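Local atomic coordinates of thiazoline oxidase/subtilisin-like protease (Prochloron didemni, PDB entry 4H6X), a protein that acts as a subtilisin-like protease in patellamide maturation, one of a family of transamidating enzymes that probably cleave precursor peptides and close them into rings. Residues P31-V36 against L287-V292; D197-I202 against V298-V303; T305-T310 against P333-V338. All blocks are in the same frame, centred on the assembly; numbering follows the deposited sequence.

Contact 1 of 3, residues P31-V36 against L287-V292; sequences PQITIV and LMSLQV
I33 and S289 bring the two backbones closest, their CA atoms 6.4 Å apart: the residues leading into strand 34-36 approach helix 273-293 near its C-terminal end. No polar bond links the segments, so the evidence for the contact lies in van der Waals packing, and I33 supplies most of it. Its CG1 is anti to the carbonyl carbon (chi1 -59°), which sets this branch toward the helix, where it lies 3.7 Å from S289 OG. From there CD1 of I33 reaches 3.8 Å from M288 CB on one turn and an equal 3.8 Å from V292 CG2 on the next. The I33 and M288 side chains cross at about a right angle, whereas I33 and V292 slide past each other in opposite directions. An alanine in place of I33 would probably leave a gap between M288 CB and V292 CG2 and take away the CG1 packing beside S289 OG. The hydroxyl of S289 has its polar partner in A285 O, a turn back in the same helix. More exposed, the extended Q32 side chain lays NE2 3.5 Å from V292 CG1. Backbone bonds of I33 and I35 to R133 tie the segment to the start of strand 133-138, and T34 pairs with I170 of strand 170-173. The helix meanwhile sends M288 to A300 of helix 300-309 and L290 to M336 of helix 332-340.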
# COMPACT_ATOMS: atom_id res chain seq x y z
N PRO A 31 2.31 -2.31 -16.61
CA PRO A 31 1.23 -1.31 -16.71
C PRO A 31 -0.16 -1.87 -16.99
O PRO A 31 -1.13 -1.11 -16.95
CB PRO A 31 1.69 -0.40 -17.88
CG PRO A 31 2.77 -1.16 -18.57
CD PRO A 31 3.43 -1.98 -17.51
N GLN A 32 -0.26 -3.17 -17.28
CA GLN A 32 -1.58 -3.81 -17.40
C GLN A 32 -2.16 -4.13 -16.02
O GLN A 32 -3.33 -4.50 -15.90
CB GLN A 32 -1.51 -5.08 -18.26
CG GLN A 32 -1.15 -4.86 -19.72
CD GLN A 32 -1.29 -6.13 -20.54
OE1 GLN A 32 -2.37 -6.71 -20.63
NE2 GLN A 32 -0.19 -6.57 -21.15
N ILE A 33 -1.34 -4.02 -14.98
CA ILE A 33 -1.80 -4.25 -13.61
C ILE A 33 -2.13 -2.89 -13.01
O ILE A 33 -1.24 -2.03 -12.88
CB ILE A 33 -0.75 -4.99 -12.74
CG1 ILE A 33 -0.38 -6.36 -13.36
CG2 ILE A 33 -1.25 -5.16 -11.30
CD1 ILE A 33 -1.57 -7.25 -13.66
N THR A 34 -3.40 -2.71 -12.66
CA THR A 34 -3.91 -1.46 -12.07
C THR A 34 -4.17 -1.62 -10.59
O THR A 34 -4.92 -2.51 -10.17
CB THR A 34 -5.21 -1.01 -12.78
OG1 THR A 34 -4.91 -0.72 -14.15
CG2 THR A 34 -5.81 0.25 -12.09
N ILE A 35 -3.53 -0.75 -9.79
CA ILE A 35 -3.76 -0.70 -8.35
C ILE A 35 -4.55 0.56 -8.07
O ILE A 35 -4.14 1.65 -8.46
CB ILE A 35 -2.42 -0.64 -7.55
CG1 ILE A 35 -1.51 -1.85 -7.89
CG2 ILE A 35 -2.67 -0.53 -6.05
CD1 ILE A 35 -0.02 -1.53 -7.83
N VAL A 36 -5.70 0.42 -7.40
CA VAL A 36 -6.48 1.59 -6.99
C VAL A 36 -6.28 1.76 -5.49
O VAL A 36 -6.54 0.84 -4.71
CB VAL A 36 -7.98 1.48 -7.34
CG1 VAL A 36 -8.74 2.72 -6.87
CG2 VAL A 36 -8.16 1.31 -8.85
N LEU A 287 3.65 -10.05 -8.58
CA LEU A 287 3.32 -11.45 -8.89
C LEU A 287 2.30 -11.53 -10.02
O LEU A 287 2.41 -12.37 -10.91
CB LEU A 287 2.85 -12.22 -7.66
CG LEU A 287 3.88 -12.41 -6.54
CD1 LEU A 287 3.22 -12.94 -5.26
CD2 LEU A 287 5.05 -13.30 -6.96
N MET A 288 1.32 -10.62 -9.98
CA MET A 288 0.38 -10.46 -11.09
C MET A 288 1.08 -10.01 -12.37
O MET A 288 0.73 -10.46 -13.46
CB MET A 288 -0.74 -9.47 -10.74
CG MET A 288 -1.67 -9.89 -9.62
SD MET A 288 -2.97 -8.63 -9.41
CE MET A 288 -3.94 -9.44 -8.14
N SER A 289 2.06 -9.11 -12.25
CA SER A 289 2.83 -8.67 -13.42
C SER A 289 3.52 -9.85 -14.13
O SER A 289 3.59 -9.90 -15.36
CB SER A 289 3.85 -7.61 -13.02
OG SER A 289 3.18 -6.48 -12.51
N LEU A 290 4.00 -10.79 -13.33
CA LEU A 290 4.68 -11.98 -13.83
C LEU A 290 3.70 -12.95 -14.52
O LEU A 290 4.07 -13.62 -15.48
CB LEU A 290 5.38 -12.66 -12.66
CG LEU A 290 6.78 -13.22 -12.84
CD1 LEU A 290 7.67 -12.25 -13.61
CD2 LEU A 290 7.35 -13.51 -11.45
N GLN A 291 2.45 -12.99 -14.05
CA GLN A 291 1.40 -13.75 -14.72
C GLN A 291 1.19 -13.21 -16.13
O GLN A 291 1.19 -13.98 -17.10
CB GLN A 291 0.09 -13.71 -13.93
CG GLN A 291 0.08 -14.56 -12.66
CD GLN A 291 -1.19 -14.37 -11.84
OE1 GLN A 291 -1.83 -13.31 -11.89
NE2 GLN A 291 -1.56 -15.39 -11.08
N VAL A 292 1.02 -11.89 -16.24
CA VAL A 292 0.92 -11.19 -17.53
C VAL A 292 2.17 -11.38 -18.41
O VAL A 292 2.04 -11.57 -19.62
CB VAL A 292 0.65 -9.67 -17.35
CG1 VAL A 292 0.57 -8.96 -18.70
CG2 VAL A 292 -0.64 -9.44 -16.58

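Contact 2 of 3, residues D197-I202 against V298-V303; sequences DNNVLI and VDAEAV
N199 and A300 mark the closest approach of the backbones, with CA atoms 5.5 Å apart, where the turn leading into strand 201-202 meets the start of helix 300-303. The N199 side-chain amide carries the polar part of the contact. With CG anti to the backbone N (chi1 -171°), it reaches across and spans D299 with two hydrogen bonds. OD1 of N199 accepts from A300 N at 2.8 Å, a nearly straight bond with an N-H...O angle of 171°. ND2 of N199 donates to V298 O at 2.9 Å, arriving well above that carbonyl's plane. Because both ends of the amide are engaged, its flip is fixed. The bond to A300 N also satisfies an amide in the first turn of the helix; further along, D299, at the N-cap, accepts from A302 N through OD1 at 3.1 Å. The CB of A300 packs 3.5 Å from N199 O and 4.1 Å from L201 CB, so a small residue nests against the chain as it enters the strand. Q291 of helix 273-293 accepts from D299 N through OE1. Together these contacts make an N-capped helix start docked by an asparagine amide onto the leading end of strand 201-205, part of the parallel sheet at the core of the subtilisin-like alpha/beta fold.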
# COMPACT_ATOMS: atom_id res chain seq x y z
N ASP A 197 -15.56 -12.04 -6.32
CA ASP A 197 -16.29 -12.66 -7.43
C ASP A 197 -15.80 -12.21 -8.79
O ASP A 197 -16.07 -12.87 -9.80
CB ASP A 197 -17.79 -12.39 -7.32
CG ASP A 197 -18.44 -13.16 -6.20
OD1 ASP A 197 -17.92 -14.23 -5.82
OD2 ASP A 197 -19.47 -12.69 -5.68
N ASN A 198 -15.10 -11.07 -8.83
CA ASN A 198 -14.64 -10.53 -10.10
C ASN A 198 -13.14 -10.50 -10.28
O ASN A 198 -12.62 -9.70 -11.07
CB ASN A 198 -15.22 -9.14 -10.32
CG ASN A 198 -16.65 -9.21 -10.78
OD1 ASN A 198 -16.92 -9.43 -11.95
ND2 ASN A 198 -17.58 -9.04 -9.86
N ASN A 199 -12.43 -11.34 -9.53
CA ASN A 199 -10.99 -11.51 -9.72
C ASN A 199 -10.18 -10.25 -9.33
O ASN A 199 -9.18 -9.93 -9.95
CB ASN A 199 -10.71 -11.95 -11.18
CG ASN A 199 -9.26 -12.35 -11.41
OD1 ASN A 199 -8.62 -12.95 -10.53
ND2 ASN A 199 -8.73 -12.02 -12.58
N VAL A 200 -10.63 -9.55 -8.30
CA VAL A 200 -9.96 -8.33 -7.82
C VAL A 200 -9.55 -8.53 -6.37
O VAL A 200 -10.38 -8.84 -5.52
CB VAL A 200 -10.86 -7.08 -7.95
CG1 VAL A 200 -10.13 -5.82 -7.43
CG2 VAL A 200 -11.29 -6.91 -9.40
N LEU A 201 -8.25 -8.35 -6.11
CA LEU A 201 -7.71 -8.50 -4.75
C LEU A 201 -7.91 -7.23 -3.92
O LEU A 201 -7.57 -6.13 -4.38
CB LEU A 201 -6.20 -8.82 -4.84
CG LEU A 201 -5.42 -9.04 -3.53
CD1 LEU A 201 -5.95 -10.26 -2.76
CD2 LEU A 201 -3.93 -9.18 -3.82
N ILE A 202 -8.41 -7.40 -2.70
CA ILE A 202 -8.51 -6.35 -1.71
C ILE A 202 -7.39 -6.53 -0.69
O ILE A 202 -7.23 -7.62 -0.13
CB ILE A 202 -9.87 -6.40 -0.95
CG1 ILE A 202 -11.04 -6.14 -1.89
CG2 ILE A 202 -9.87 -5.44 0.24
CD1 ILE A 202 -11.20 -4.69 -2.30
N VAL A 298 -4.33 -12.80 -15.43
CA VAL A 298 -4.23 -12.37 -14.04
C VAL A 298 -5.17 -13.22 -13.20
O VAL A 298 -6.33 -13.40 -13.54
CB VAL A 298 -4.59 -10.87 -13.88
CG1 VAL A 298 -4.59 -10.47 -12.41
CG2 VAL A 298 -3.62 -10.02 -14.67
N ASP A 299 -4.66 -13.78 -12.12
CA ASP A 299 -5.47 -14.59 -11.23
C ASP A 299 -5.20 -14.16 -9.79
O ASP A 299 -4.21 -14.57 -9.19
CB ASP A 299 -5.17 -16.08 -11.45
CG ASP A 299 -6.11 -17.00 -10.70
OD1 ASP A 299 -6.72 -16.58 -9.70
OD2 ASP A 299 -6.22 -18.16 -11.13
N ALA A 300 -6.10 -13.32 -9.27
CA ALA A 300 -5.92 -12.66 -7.98
C ALA A 300 -6.00 -13.63 -6.81
O ALA A 300 -5.23 -13.51 -5.85
CB ALA A 300 -6.95 -11.54 -7.81
N GLU A 301 -6.93 -14.57 -6.88
CA GLU A 301 -7.07 -15.59 -5.86
C GLU A 301 -5.86 -16.53 -5.82
O GLU A 301 -5.45 -16.98 -4.74
CB GLU A 301 -8.39 -16.36 -6.02
CG GLU A 301 -8.73 -17.33 -4.89
CD GLU A 301 -9.02 -16.66 -3.54
OE1 GLU A 301 -9.27 -15.43 -3.47
OE2 GLU A 301 -8.99 -17.38 -2.52
N ALA A 302 -5.27 -16.81 -6.98
CA ALA A 302 -4.06 -17.66 -6.99
C ALA A 302 -2.92 -16.94 -6.26
O ALA A 302 -2.23 -17.53 -5.43
CB ALA A 302 -3.66 -18.04 -8.42
N VAL A 303 -2.77 -15.64 -6.54
CA VAL A 303 -1.74 -14.84 -5.88
C VAL A 303 -1.98 -14.83 -4.38
O VAL A 303 -1.08 -15.14 -3.60
CB VAL A 303 -1.63 -13.40 -6.44
CG1 VAL A 303 -0.69 -12.56 -5.56
CG2 VAL A 303 -1.11 -13.42 -7.86
O HOH W 1 -9.32 -14.35 -8.70

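Contact 3 of 3, residues T305-T310 against P333-V338; sequences TALLKT and PGAMKV
A306 and A335 face one another with CA atoms just 4.9 Å apart, where helices 305-309 and 333-338 pass at an axis distance of 8.3 Å and an angle of 132°. Small residues on both surfaces make this closeness possible. The A335 methyl is the central bump of its helix; its CB settles into a hollow lined by A306 O, T310 OG1 and, at 3.8 Å, L307 CD2. In return A306 CB meets V338 CG1 at 3.7 Å, one turn further along the partner helix. T310 is a second protrusion. Its CG2 presses over the backbone of G334, 3.4 Å from G334 O, and touches V338 CG2 at 3.6 Å. G334 makes the room: a CB there would point at T310 and come within 3.0 Å of T310 CB, a tight fit. T310 OG1 lies between the backbone N and the carbonyl carbon (chi1 64°), turned back to donate to A306 O over 2.8 Å. That carbonyl also receives T310 N, so two bonds from one residue grip it. N331 adds a polar tie beside the packing, donating through ND2 to T310 O and accepting from G334 N at OD1. The A335 methyl filling a hollow of helix 305-309, and T310 CG2 the place left by G334, together give a close helix-helix crossing built on small residues, here joining the C-terminal helices 300-309 and 332-340 of this subtilisin-like protein.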
# COMPACT_ATOMS: atom_id res chain seq x y z
N THR A 305 -3.74 -16.89 -2.43
CA THR A 305 -3.61 -18.18 -1.74
C THR A 305 -2.15 -18.64 -1.72
O THR A 305 -1.70 -19.19 -0.71
CB THR A 305 -4.53 -19.27 -2.37
OG1 THR A 305 -4.37 -19.26 -3.79
CG2 THR A 305 -5.98 -18.99 -2.05
N ALA A 306 -1.42 -18.40 -2.81
CA ALA A 306 0.01 -18.71 -2.86
C ALA A 306 0.78 -18.01 -1.75
O ALA A 306 1.64 -18.63 -1.11
CB ALA A 306 0.62 -18.36 -4.21
N LEU A 307 0.47 -16.73 -1.52
CA LEU A 307 1.07 -15.97 -0.43
C LEU A 307 0.68 -16.51 0.94
O LEU A 307 1.55 -16.67 1.81
CB LEU A 307 0.74 -14.46 -0.53
CG LEU A 307 1.37 -13.70 -1.70
CD1 LEU A 307 0.73 -12.33 -1.88
CD2 LEU A 307 2.89 -13.60 -1.53
N LEU A 308 -0.60 -16.80 1.14
CA LEU A 308 -1.03 -17.31 2.44
C LEU A 308 -0.51 -18.72 2.75
O LEU A 308 -0.04 -18.98 3.86
CB LEU A 308 -2.55 -17.23 2.61
CG LEU A 308 -3.15 -15.81 2.63
CD1 LEU A 308 -4.66 -15.90 2.46
CD2 LEU A 308 -2.80 -15.05 3.91
N LYS A 309 -0.59 -19.62 1.76
CA LYS A 309 -0.17 -21.02 1.93
C LYS A 309 1.32 -21.17 2.21
O LYS A 309 1.72 -22.10 2.90
CB LYS A 309 -0.52 -21.85 0.68
CG LYS A 309 -2.01 -22.18 0.57
CD LYS A 309 -2.49 -23.01 1.76
CE LYS A 309 -3.65 -23.91 1.36
NZ LYS A 309 -4.16 -24.70 2.52
N THR A 310 2.13 -20.25 1.68
CA THR A 310 3.58 -20.35 1.84
C THR A 310 4.09 -19.44 2.95
O THR A 310 5.30 -19.42 3.24
CB THR A 310 4.30 -20.01 0.54
OG1 THR A 310 4.06 -18.64 0.21
CG2 THR A 310 3.82 -20.92 -0.59
N PRO A 333 9.85 -16.46 -2.11
CA PRO A 333 10.35 -17.66 -2.83
C PRO A 333 9.33 -18.81 -2.85
O PRO A 333 9.10 -19.42 -3.90
CB PRO A 333 11.61 -18.05 -2.03
CG PRO A 333 12.05 -16.78 -1.36
CD PRO A 333 10.76 -16.08 -1.00
N GLY A 334 8.72 -19.11 -1.71
CA GLY A 334 7.68 -20.15 -1.65
C GLY A 334 6.48 -19.85 -2.55
O GLY A 334 5.95 -20.75 -3.22
N ALA A 335 6.05 -18.59 -2.58
CA ALA A 335 4.90 -18.18 -3.38
C ALA A 335 5.21 -18.23 -4.88
O ALA A 335 4.35 -18.57 -5.70
CB ALA A 335 4.43 -16.78 -2.98
N MET A 336 6.46 -17.92 -5.24
CA MET A 336 6.91 -18.03 -6.62
C MET A 336 6.87 -19.48 -7.08
O MET A 336 6.42 -19.79 -8.18
CB MET A 336 8.33 -17.50 -6.76
CG MET A 336 8.48 -16.02 -6.46
SD MET A 336 8.12 -15.06 -7.93
CE MET A 336 9.69 -15.13 -8.77
N LYS A 337 7.38 -20.37 -6.23
CA LYS A 337 7.35 -21.80 -6.54
C LYS A 337 5.92 -22.27 -6.79
O LYS A 337 5.66 -22.99 -7.74
CB LYS A 337 8.03 -22.60 -5.43
CG LYS A 337 8.47 -23.99 -5.87
CD LYS A 337 9.88 -24.31 -5.37
CE LYS A 337 9.93 -24.47 -3.85
NZ LYS A 337 11.25 -24.00 -3.31
N VAL A 338 4.98 -21.82 -5.95
CA VAL A 338 3.57 -22.21 -6.11
C VAL A 338 2.99 -21.66 -7.42
O VAL A 338 2.29 -22.37 -8.13
CB VAL A 338 2.69 -21.75 -4.91
CG1 VAL A 338 1.21 -21.81 -5.25
CG2 VAL A 338 2.98 -22.61 -3.68

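Overall arrangement
Contacts 1 and 2 are the closest pair, their centres 11 Å apart, and they merge: I33 CD1 lies 3.6 Å from V298 CG2, while both reach the same parallel sheet. Contact 3 is centred 17 Å from contact 1 and 15 Å from contact 2, continuing helix 300-309 outward from the sheet. Helix 273-293 supplies one side of contact 1 and touches contacts 2 and 3, through S284 on L201 and through L287, whose CD1 is 3.8 Å from L307 CD2. The likely catalytic triad, D39, H109 and S274, fits the subtilisin pattern: D39 ends the strand that contact 1 enters, and S274 lies in the first turn of the helix whose far end contact 1 uses.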